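Local coordinates for protein Ala-tRNApro hydrolase ProX (Aeropyrum pernix, PDB 1WDV) that probably removes alanine from mischarged tRNA(Pro) by hydrolysing the aminoacyl ester, as a trans-editing deacylase that complements prolyl-tRNA synthetase, at residues E3-A11 with Y93-A102; I114-Y122 with L131-L139. All coordinates share one frame; numbering follows the deposited sequence.

In the fold
Contact 1 seats the N-terminal helix 4-12 on the loop between helix 84-91 and strand 108-112, while contact 2 closes the hairpin of strands 121-124 and 130-134 and leads into helix 136-143. Their centres are about 15 Å apart, and each lies about 10 Å from the centre of the chain. They meet directly: V101 CG1 packs on L139 CD1 at 3.5 Å, and I9 CD1 touches L132 CD1 at 3.7 Å. P100 also packs against both L132 and L139. L132 and L139 of contact 2 thus back both the loop and the helix resting on it. Segments 93-102, 114-122 and 131-139 all belong to the aminoacyl-tRNA editing domain.

Contact 1: E3-A11 with Y93-A102; sequences EKVEEWIKA and YPVGGVPPVA
V101 sets its isopropyl group over one face of the W8 indole, the two side chains crossing at about a right angle, and this is the main bump of the contact. V101 CB sits 3.6 Å above the plane of the W8 ring. V101 CG1 lies over the six-membered ring of W8, 3.6 Å from its centroid and 13° off the normal, a clear CH-pi contact. CG2 covers the CE3 and CD2 side of the same face. The indole can offer this face because CG of W8 leaves the helix opposite the backbone N (chi1 -172°) and chi2 of 94° turns the indole plane roughly square to the plane of CA, CB and CG. Beyond V101 the chain runs on across the same face, bringing A102 N to 3.8 Å from W8 CD1.

A second bump is the methyl of A102, which fits the shallow hollow on the helix between K4, V5 and W8; its CB lies 3.8 Å from K4 O. Along the helix, V5 sends CG2 to the ring of P99, 3.7 Å from P99 CB, and more loosely to Y93. The Y93 ring has P99 CD over one face, and its hydroxyl donates to A102 O at 2.8 Å from above the carbonyl plane, tying the two ends of segment 93-102 together. That same OH meets the aliphatic part of K4, 3.3 Å from its CB, while the ammonium end leads away.

No hydrogen bond joins helix and loop, so the fit rests on shape. W16 continues the aromatic surface beside W8, and A142 of helix 136-143 touches the W8 side chain as well. The arrangement is that of an amphipathic terminal helix laid by its apolar side on a proline-rich loop of the editing domain.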
loop_
_atom_site.group_PDB
_atom_site.type_symbol
_atom_site.label_atom_id
_atom_site.label_comp_id
_atom_site.label_asym_id
_atom_site.label_seq_id
_atom_site.Cartn_x
_atom_site.Cartn_y
_atom_site.Cartn_z
ATOM N N GLU A 3 5.047 11.497 10.130
ATOM C CA GLU A 3 6.384 11.483 10.792
ATOM C C GLU A 3 7.070 10.133 10.652
ATOM O O GLU A 3 8.231 10.074 10.264
ATOM C CB GLU A 3 6.255 11.835 12.286
ATOM C CG GLU A 3 5.425 10.847 13.104
ATOM C CD GLU A 3 5.200 11.292 14.548
ATOM O OE1 GLU A 3 4.600 12.377 14.749
ATOM O OE2 GLU A 3 5.615 10.558 15.481
ATOM N N LYS A 4 6.353 9.056 10.962
ATOM C CA LYS A 4 6.935 7.724 10.876
ATOM C C LYS A 4 7.373 7.377 9.457
ATOM O O LYS A 4 8.420 6.776 9.268
ATOM C CB LYS A 4 5.949 6.656 11.371
ATOM C CG LYS A 4 5.501 6.825 12.833
ATOM C CD LYS A 4 4.826 5.546 13.362
ATOM C CE LYS A 4 4.348 5.748 14.801
ATOM N NZ LYS A 4 4.238 4.466 15.559
ATOM N N VAL A 5 6.570 7.746 8.460
ATOM C CA VAL A 5 6.930 7.435 7.087
ATOM C C VAL A 5 8.163 8.222 6.678
ATOM O O VAL A 5 9.069 7.666 6.082
ATOM C CB VAL A 5 5.752 7.736 6.120
ATOM C CG1 VAL A 5 6.166 7.510 4.687
ATOM C CG2 VAL A 5 4.597 6.848 6.486
ATOM N N GLU A 6 8.194 9.515 7.007
ATOM C CA GLU A 6 9.357 10.348 6.672
ATOM C C GLU A 6 10.618 9.823 7.357
ATOM O O GLU A 6 11.690 9.782 6.748
ATOM C CB GLU A 6 9.112 11.811 7.081
ATOM C CG GLU A 6 8.130 12.549 6.176
ATOM C CD GLU A 6 7.705 13.918 6.724
ATOM O OE1 GLU A 6 8.578 14.820 6.843
ATOM O OE2 GLU A 6 6.498 14.085 7.037
ATOM N N GLU A 7 10.482 9.433 8.625
ATOM C CA GLU A 7 11.605 8.899 9.401
ATOM C C GLU A 7 12.086 7.562 8.806
ATOM O O GLU A 7 13.271 7.239 8.849
ATOM C CB GLU A 7 11.197 8.692 10.882
ATOM C CG GLU A 7 10.747 9.952 11.662
ATOM C CD GLU A 7 10.122 9.626 13.050
ATOM O OE1 GLU A 7 9.154 8.827 13.123
ATOM O OE2 GLU A 7 10.594 10.167 14.082
ATOM N N TRP A 8 11.169 6.791 8.227
ATOM C CA TRP A 8 11.518 5.506 7.654
ATOM C C TRP A 8 12.385 5.718 6.419
ATOM O O TRP A 8 13.391 5.043 6.221
ATOM C CB TRP A 8 10.232 4.735 7.288
ATOM C CG TRP A 8 10.452 3.309 6.859
ATOM C CD1 TRP A 8 10.393 2.198 7.659
ATOM C CD2 TRP A 8 10.780 2.841 5.546
ATOM N NE1 TRP A 8 10.666 1.070 6.921
ATOM C CE2 TRP A 8 10.909 1.431 5.622
ATOM C CE3 TRP A 8 10.980 3.468 4.312
ATOM C CZ2 TRP A 8 11.229 0.648 4.508
ATOM C CZ3 TRP A 8 11.299 2.684 3.199
ATOM C CH2 TRP A 8 11.420 1.284 3.311
ATOM N N ILE A 9 11.979 6.667 5.580
ATOM C CA ILE A 9 12.686 6.979 4.353
ATOM C C ILE A 9 14.103 7.426 4.637
ATOM O O ILE A 9 15.052 6.976 3.993
ATOM C CB ILE A 9 11.952 8.089 3.587
ATOM C CG1 ILE A 9 10.605 7.529 3.142
ATOM C CG2 ILE A 9 12.788 8.581 2.379
ATOM C CD1 ILE A 9 9.614 8.574 2.675
ATOM N N LYS A 10 14.221 8.334 5.592
ATOM C CA LYS A 10 15.523 8.859 5.971
ATOM C C LYS A 10 16.439 7.743 6.506
ATOM O O LYS A 10 17.625 7.655 6.131
ATOM C CB LYS A 10 15.337 9.953 7.016
ATOM C CG LYS A 10 16.635 10.596 7.475
ATOM C CD LYS A 10 16.364 11.671 8.508
ATOM C CE LYS A 10 17.665 12.233 9.081
ATOM N NZ LYS A 10 17.394 13.353 10.039
ATOM N N ALA A 11 15.893 6.886 7.369
ATOM C CA ALA A 11 16.679 5.791 7.940
ATOM C C ALA A 11 17.221 4.796 6.893
ATOM O O ALA A 11 18.266 4.161 7.109
ATOM C CB ALA A 11 15.848 5.056 9.012
ATOM N N TYR A 93 -2.832 4.157 11.029
ATOM C CA TYR A 93 -2.932 5.200 9.996
ATOM C C TYR A 93 -4.371 5.334 9.522
ATOM O O TYR A 93 -5.148 4.393 9.588
ATOM C CB TYR A 93 -2.048 4.859 8.813
ATOM C CG TYR A 93 -0.579 4.854 9.162
ATOM C CD1 TYR A 93 0.092 3.659 9.465
ATOM C CD2 TYR A 93 0.132 6.030 9.166
ATOM C CE1 TYR A 93 1.461 3.661 9.750
ATOM C CE2 TYR A 93 1.485 6.041 9.446
ATOM C CZ TYR A 93 2.146 4.865 9.731
ATOM O OH TYR A 93 3.506 4.924 9.969
ATOM N N PRO A 94 -4.730 6.511 8.996
ATOM C CA PRO A 94 -6.104 6.710 8.534
ATOM C C PRO A 94 -6.465 5.963 7.251
ATOM O O PRO A 94 -5.623 5.745 6.390
ATOM C CB PRO A 94 -6.205 8.227 8.417
ATOM C CG PRO A 94 -4.813 8.652 8.056
ATOM C CD PRO A 94 -3.946 7.762 8.931
ATOM N N VAL A 95 -7.734 5.566 7.158
ATOM C CA VAL A 95 -8.258 4.825 6.025
ATOM C C VAL A 95 -7.671 5.229 4.678
ATOM O O VAL A 95 -7.201 4.371 3.930
ATOM C CB VAL A 95 -9.809 4.946 5.973
ATOM C CG1 VAL A 95 -10.342 4.360 4.666
ATOM C CG2 VAL A 95 -10.422 4.232 7.177
ATOM N N GLY A 96 -7.687 6.519 4.360
ATOM C CA GLY A 96 -7.144 6.951 3.071
ATOM C C GLY A 96 -5.657 7.297 3.012
ATOM O O GLY A 96 -5.180 7.949 2.061
ATOM N N GLY A 97 -4.892 6.860 4.002
ATOM C CA GLY A 97 -3.481 7.185 3.977
ATOM C C GLY A 97 -2.554 6.080 4.438
ATOM O O GLY A 97 -1.416 6.360 4.834
ATOM N N VAL A 98 -3.013 4.831 4.373
ATOM C CA VAL A 98 -2.193 3.697 4.833
ATOM C C VAL A 98 -0.951 3.549 3.976
ATOM O O VAL A 98 -1.061 3.332 2.780
ATOM C CB VAL A 98 -3.000 2.385 4.788
ATOM C CG1 VAL A 98 -2.170 1.189 5.304
ATOM C CG2 VAL A 98 -4.248 2.534 5.676
ATOM N N PRO A 99 0.241 3.688 4.569
ATOM C CA PRO A 99 1.499 3.559 3.830
ATOM C C PRO A 99 1.932 2.099 3.704
ATOM O O PRO A 99 1.465 1.243 4.440
ATOM C CB PRO A 99 2.478 4.363 4.671
ATOM C CG PRO A 99 1.986 4.028 6.108
ATOM C CD PRO A 99 0.475 4.027 5.989
ATOM N N PRO A 100 2.851 1.803 2.762
ATOM C CA PRO A 100 3.339 0.433 2.573
ATOM C C PRO A 100 4.582 0.154 3.432
ATOM O O PRO A 100 5.153 -0.939 3.401
ATOM C CB PRO A 100 3.638 0.395 1.065
ATOM C CG PRO A 100 4.161 1.768 0.813
ATOM C CD PRO A 100 3.201 2.660 1.605
ATOM N N VAL A 101 5.005 1.151 4.200
ATOM C CA VAL A 101 6.156 1.013 5.085
ATOM C C VAL A 101 5.819 1.680 6.413
ATOM O O VAL A 101 4.813 2.401 6.522
ATOM C CB VAL A 101 7.419 1.696 4.498
ATOM C CG1 VAL A 101 7.819 1.024 3.194
ATOM C CG2 VAL A 101 7.176 3.202 4.285
ATOM N N ALA A 102 6.658 1.428 7.415
ATOM C CA ALA A 102 6.468 2.001 8.748
ATOM C C ALA A 102 5.151 1.564 9.413
ATOM O O ALA A 102 4.530 2.313 10.208
ATOM C CB ALA A 102 6.572 3.532 8.681
#

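Contact 2: I114-Y122 with L131-L139; sequences ILLSRKKVY and LLEFSPREL
Chi1 of -63° in V121 sets CG1 anti to the carbonyl carbon and CG2 between the backbone N and the carbonyl carbon; F134 (chi1 74°) places its ring in the corresponding position, and the two meet on one face of the hairpin. CG2 of V121 rests over the F134 ring, 3.7 Å from its centroid, a CH-pi contact offset toward the rim. The same methyl reaches P136 CG at 3.6 Å, so valine, phenylalanine and proline form one apolar patch, with V43 packed on the first two.

Between the strands, V121 and F134 make an antiparallel hydrogen-bonded pair: V121 N gives to F134 O at 2.9 Å and F134 N to V121 O at 3.0 Å. On the other face, E133 lies alongside Y122, ring and carboxylate planes 73° apart, and K120 crosses its stem, CD 3.5 Å from E133 CG. The K120 NZ to E133 OE2 ion pair is long (3.9 Å), bridged by a water; another water joins OE1 to the Y122 hydroxyl, and R17 forms the salt bridge to OE1. Replacing E133 with an alanine is likely to leave R17 and K120 without their carboxylate partner, break both water bridges and open a gap beside Y122.

Past the strand, P136 presses CG toward L115 O, and L116 CD2 packs on R137 CG. A water takes the R137 N-H and donates to L116 O and R118 O. S135 OG accepts from E138 N, 3.1 Å away, a serine N-cap that starts helix 136-143 directly after an antiparallel beta hairpin.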
loop_
_atom_site.group_PDB
_atom_site.type_symbol
_atom_site.label_atom_id
_atom_site.label_comp_id
_atom_site.label_asym_id
_atom_site.label_seq_id
_atom_site.Cartn_x
_atom_site.Cartn_y
_atom_site.Cartn_z
ATOM N N ILE A 114 2.542 -6.760 -11.079
ATOM C CA ILE A 114 2.262 -5.873 -12.213
ATOM C C ILE A 114 2.855 -4.477 -11.956
ATOM O O ILE A 114 3.097 -3.711 -12.893
ATOM C CB ILE A 114 0.726 -5.791 -12.507
ATOM C CG1 ILE A 114 0.486 -5.106 -13.851
ATOM C CG2 ILE A 114 0.021 -5.011 -11.445
ATOM C CD1 ILE A 114 -0.921 -5.299 -14.368
ATOM N N LEU A 115 3.142 -4.158 -10.695
ATOM C CA LEU A 115 3.713 -2.858 -10.390
ATOM C C LEU A 115 5.227 -2.783 -10.568
ATOM O O LEU A 115 5.782 -1.699 -10.606
ATOM C CB LEU A 115 3.398 -2.474 -8.937
ATOM C CG LEU A 115 1.914 -2.293 -8.598
ATOM C CD1 LEU A 115 1.800 -2.122 -7.082
ATOM C CD2 LEU A 115 1.338 -1.079 -9.354
ATOM N N LEU A 116 5.899 -3.923 -10.712
ATOM C CA LEU A 116 7.350 -3.891 -10.756
ATOM C C LEU A 116 8.044 -3.175 -11.916
ATOM O O LEU A 116 9.150 -2.636 -11.743
ATOM C CB LEU A 116 7.878 -5.317 -10.582
ATOM C CG LEU A 116 7.630 -5.812 -9.152
ATOM C CD1 LEU A 116 8.064 -7.258 -9.064
ATOM C CD2 LEU A 116 8.425 -4.953 -8.162
ATOM N N SER A 117 7.405 -3.138 -13.086
ATOM C CA SER A 117 8.006 -2.444 -14.217
ATOM C C SER A 117 7.819 -0.934 -14.128
ATOM O O SER A 117 8.456 -0.176 -14.862
ATOM C CB SER A 117 7.401 -2.931 -15.536
ATOM O OG SER A 117 6.026 -2.629 -15.562
ATOM N N ARG A 118 6.957 -0.482 -13.217
ATOM C CA ARG A 118 6.732 0.961 -13.081
ATOM C C ARG A 118 7.807 1.585 -12.190
ATOM O O ARG A 118 8.032 1.136 -11.062
ATOM C CB ARG A 118 5.329 1.239 -12.505
ATOM C CG ARG A 118 4.932 2.725 -12.573
ATOM C CD ARG A 118 4.458 3.130 -13.968
ATOM N NE ARG A 118 3.113 2.628 -14.244
ATOM C CZ ARG A 118 2.483 2.872 -15.385
ATOM N NH1 ARG A 118 3.094 3.579 -16.333
ATOM N NH2 ARG A 118 1.234 2.463 -15.561
ATOM N N LYS A 119 8.494 2.609 -12.689
ATOM C CA LYS A 119 9.555 3.199 -11.883
ATOM C C LYS A 119 9.051 4.014 -10.714
ATOM O O LYS A 119 9.693 4.049 -9.666
ATOM C CB LYS A 119 10.468 4.072 -12.754
ATOM C CG LYS A 119 11.137 3.245 -13.849
ATOM C CD LYS A 119 12.482 3.811 -14.279
ATOM C CE LYS A 119 13.319 2.722 -14.957
ATOM N NZ LYS A 119 14.687 3.204 -15.280
ATOM N N LYS A 120 7.898 4.650 -10.885
ATOM C CA LYS A 120 7.364 5.509 -9.841
ATOM C C LYS A 120 5.864 5.323 -9.666
ATOM O O LYS A 120 5.100 5.275 -10.644
ATOM C CB LYS A 120 7.677 6.963 -10.206
ATOM C CG LYS A 120 7.129 8.023 -9.280
ATOM C CD LYS A 120 7.687 9.393 -9.695
ATOM C CE LYS A 120 9.225 9.385 -9.662
ATOM N NZ LYS A 120 9.855 10.679 -10.117
ATOM N N VAL A 121 5.445 5.166 -8.417
ATOM C CA VAL A 121 4.013 5.037 -8.111
ATOM C C VAL A 121 3.745 5.905 -6.902
ATOM O O VAL A 121 4.683 6.423 -6.269
ATOM C CB VAL A 121 3.554 3.575 -7.830
ATOM C CG1 VAL A 121 3.762 2.716 -9.104
ATOM C CG2 VAL A 121 4.326 2.986 -6.655
ATOM N N TYR A 122 2.462 6.095 -6.603
ATOM C CA TYR A 122 2.085 6.971 -5.494
ATOM C C TYR A 122 1.166 6.228 -4.557
ATOM O O TYR A 122 0.032 5.877 -4.936
ATOM C CB TYR A 122 1.373 8.219 -6.048
ATOM C CG TYR A 122 2.189 8.965 -7.062
ATOM C CD1 TYR A 122 2.143 8.623 -8.412
ATOM C CD2 TYR A 122 3.084 9.952 -6.657
ATOM C CE1 TYR A 122 2.980 9.242 -9.348
ATOM C CE2 TYR A 122 3.920 10.572 -7.567
ATOM C CZ TYR A 122 3.868 10.214 -8.905
ATOM O OH TYR A 122 4.724 10.818 -9.800
ATOM N N LEU A 131 0.588 11.658 -0.202
ATOM C CA LEU A 131 0.882 10.525 -1.047
ATOM C C LEU A 131 2.387 10.248 -1.023
ATOM O O LEU A 131 3.204 11.168 -1.054
ATOM C CB LEU A 131 0.428 10.812 -2.482
ATOM C CG LEU A 131 -1.094 10.968 -2.599
ATOM C CD1 LEU A 131 -1.408 11.792 -3.848
ATOM C CD2 LEU A 131 -1.756 9.603 -2.693
ATOM N N LEU A 132 2.760 8.970 -0.968
ATOM C CA LEU A 132 4.175 8.610 -0.962
ATOM C C LEU A 132 4.612 8.261 -2.375
ATOM O O LEU A 132 4.097 7.310 -2.973
ATOM C CB LEU A 132 4.405 7.380 -0.077
ATOM C CG LEU A 132 5.811 6.750 -0.100
ATOM C CD1 LEU A 132 6.809 7.732 0.495
ATOM C CD2 LEU A 132 5.790 5.442 0.700
ATOM N N GLU A 133 5.554 9.033 -2.915
ATOM C CA GLU A 133 6.072 8.775 -4.250
ATOM C C GLU A 133 7.240 7.817 -4.036
ATOM O O GLU A 133 8.228 8.178 -3.360
ATOM C CB GLU A 133 6.575 10.068 -4.874
ATOM C CG GLU A 133 7.270 9.895 -6.206
ATOM C CD GLU A 133 7.948 11.201 -6.597
ATOM O OE1 GLU A 133 7.269 12.088 -7.141
ATOM O OE2 GLU A 133 9.146 11.363 -6.305
ATOM N N PHE A 134 7.124 6.605 -4.580
ATOM C CA PHE A 134 8.178 5.596 -4.396
ATOM C C PHE A 134 8.342 4.620 -5.564
ATOM O O PHE A 134 7.529 4.553 -6.468
ATOM C CB PHE A 134 7.899 4.793 -3.101
ATOM C CG PHE A 134 6.751 3.801 -3.201
ATOM C CD1 PHE A 134 6.996 2.451 -3.495
ATOM C CD2 PHE A 134 5.428 4.203 -2.969
ATOM C CE1 PHE A 134 5.943 1.533 -3.553
ATOM C CE2 PHE A 134 4.369 3.295 -3.020
ATOM C CZ PHE A 134 4.624 1.946 -3.316
ATOM N N SER A 135 9.409 3.837 -5.504
ATOM C CA SER A 135 9.698 2.840 -6.537
ATOM C C SER A 135 9.301 1.474 -6.016
ATOM O O SER A 135 9.775 1.058 -4.971
ATOM C CB SER A 135 11.202 2.800 -6.818
ATOM O OG SER A 135 11.561 1.536 -7.382
ATOM N N PRO A 136 8.433 0.754 -6.742
ATOM C CA PRO A 136 8.006 -0.577 -6.324
ATOM C C PRO A 136 9.202 -1.507 -6.118
ATOM O O PRO A 136 9.290 -2.206 -5.113
ATOM C CB PRO A 136 7.113 -1.029 -7.470
ATOM C CG PRO A 136 6.429 0.273 -7.863
ATOM C CD PRO A 136 7.599 1.265 -7.849
ATOM N N ARG A 137 10.137 -1.505 -7.058
ATOM C CA ARG A 137 11.293 -2.377 -6.880
ATOM C C ARG A 137 12.095 -2.045 -5.639
ATOM O O ARG A 137 12.554 -2.960 -4.942
ATOM C CB ARG A 137 12.201 -2.305 -8.096
ATOM C CG ARG A 137 11.558 -3.011 -9.234
ATOM C CD ARG A 137 12.506 -3.121 -10.408
ATOM N NE ARG A 137 12.089 -4.216 -11.264
ATOM C CZ ARG A 137 12.276 -4.227 -12.571
ATOM N NH1 ARG A 137 12.876 -3.189 -13.156
ATOM N NH2 ARG A 137 11.873 -5.270 -13.283
ATOM N N GLU A 138 12.263 -0.756 -5.356
ATOM C CA GLU A 138 13.022 -0.355 -4.171
ATOM C C GLU A 138 12.264 -0.785 -2.911
ATOM O O GLU A 138 12.871 -1.176 -1.915
ATOM C CB GLU A 138 13.273 1.157 -4.159
ATOM C CG GLU A 138 14.237 1.609 -5.288
ATOM C CD GLU A 138 14.505 3.117 -5.283
ATOM O OE1 GLU A 138 13.920 3.853 -4.458
ATOM O OE2 GLU A 138 15.309 3.572 -6.129
ATOM N N LEU A 139 10.934 -0.747 -2.975
ATOM C CA LEU A 139 10.137 -1.144 -1.838
ATOM C C LEU A 139 10.365 -2.632 -1.575
ATOM O O LEU A 139 10.587 -3.059 -0.446
ATOM C CB LEU A 139 8.649 -0.886 -2.124
ATOM C CG LEU A 139 7.712 -1.492 -1.086
ATOM C CD1 LEU A 139 7.909 -0.790 0.228
ATOM C CD2 LEU A 139 6.244 -1.357 -1.579
HETATM O O HOH W 1 9.691 -0.600 -9.863
HETATM O O HOH W 2 10.584 12.629 -8.252
HETATM O O HOH W 3 5.817 13.284 -9.001
#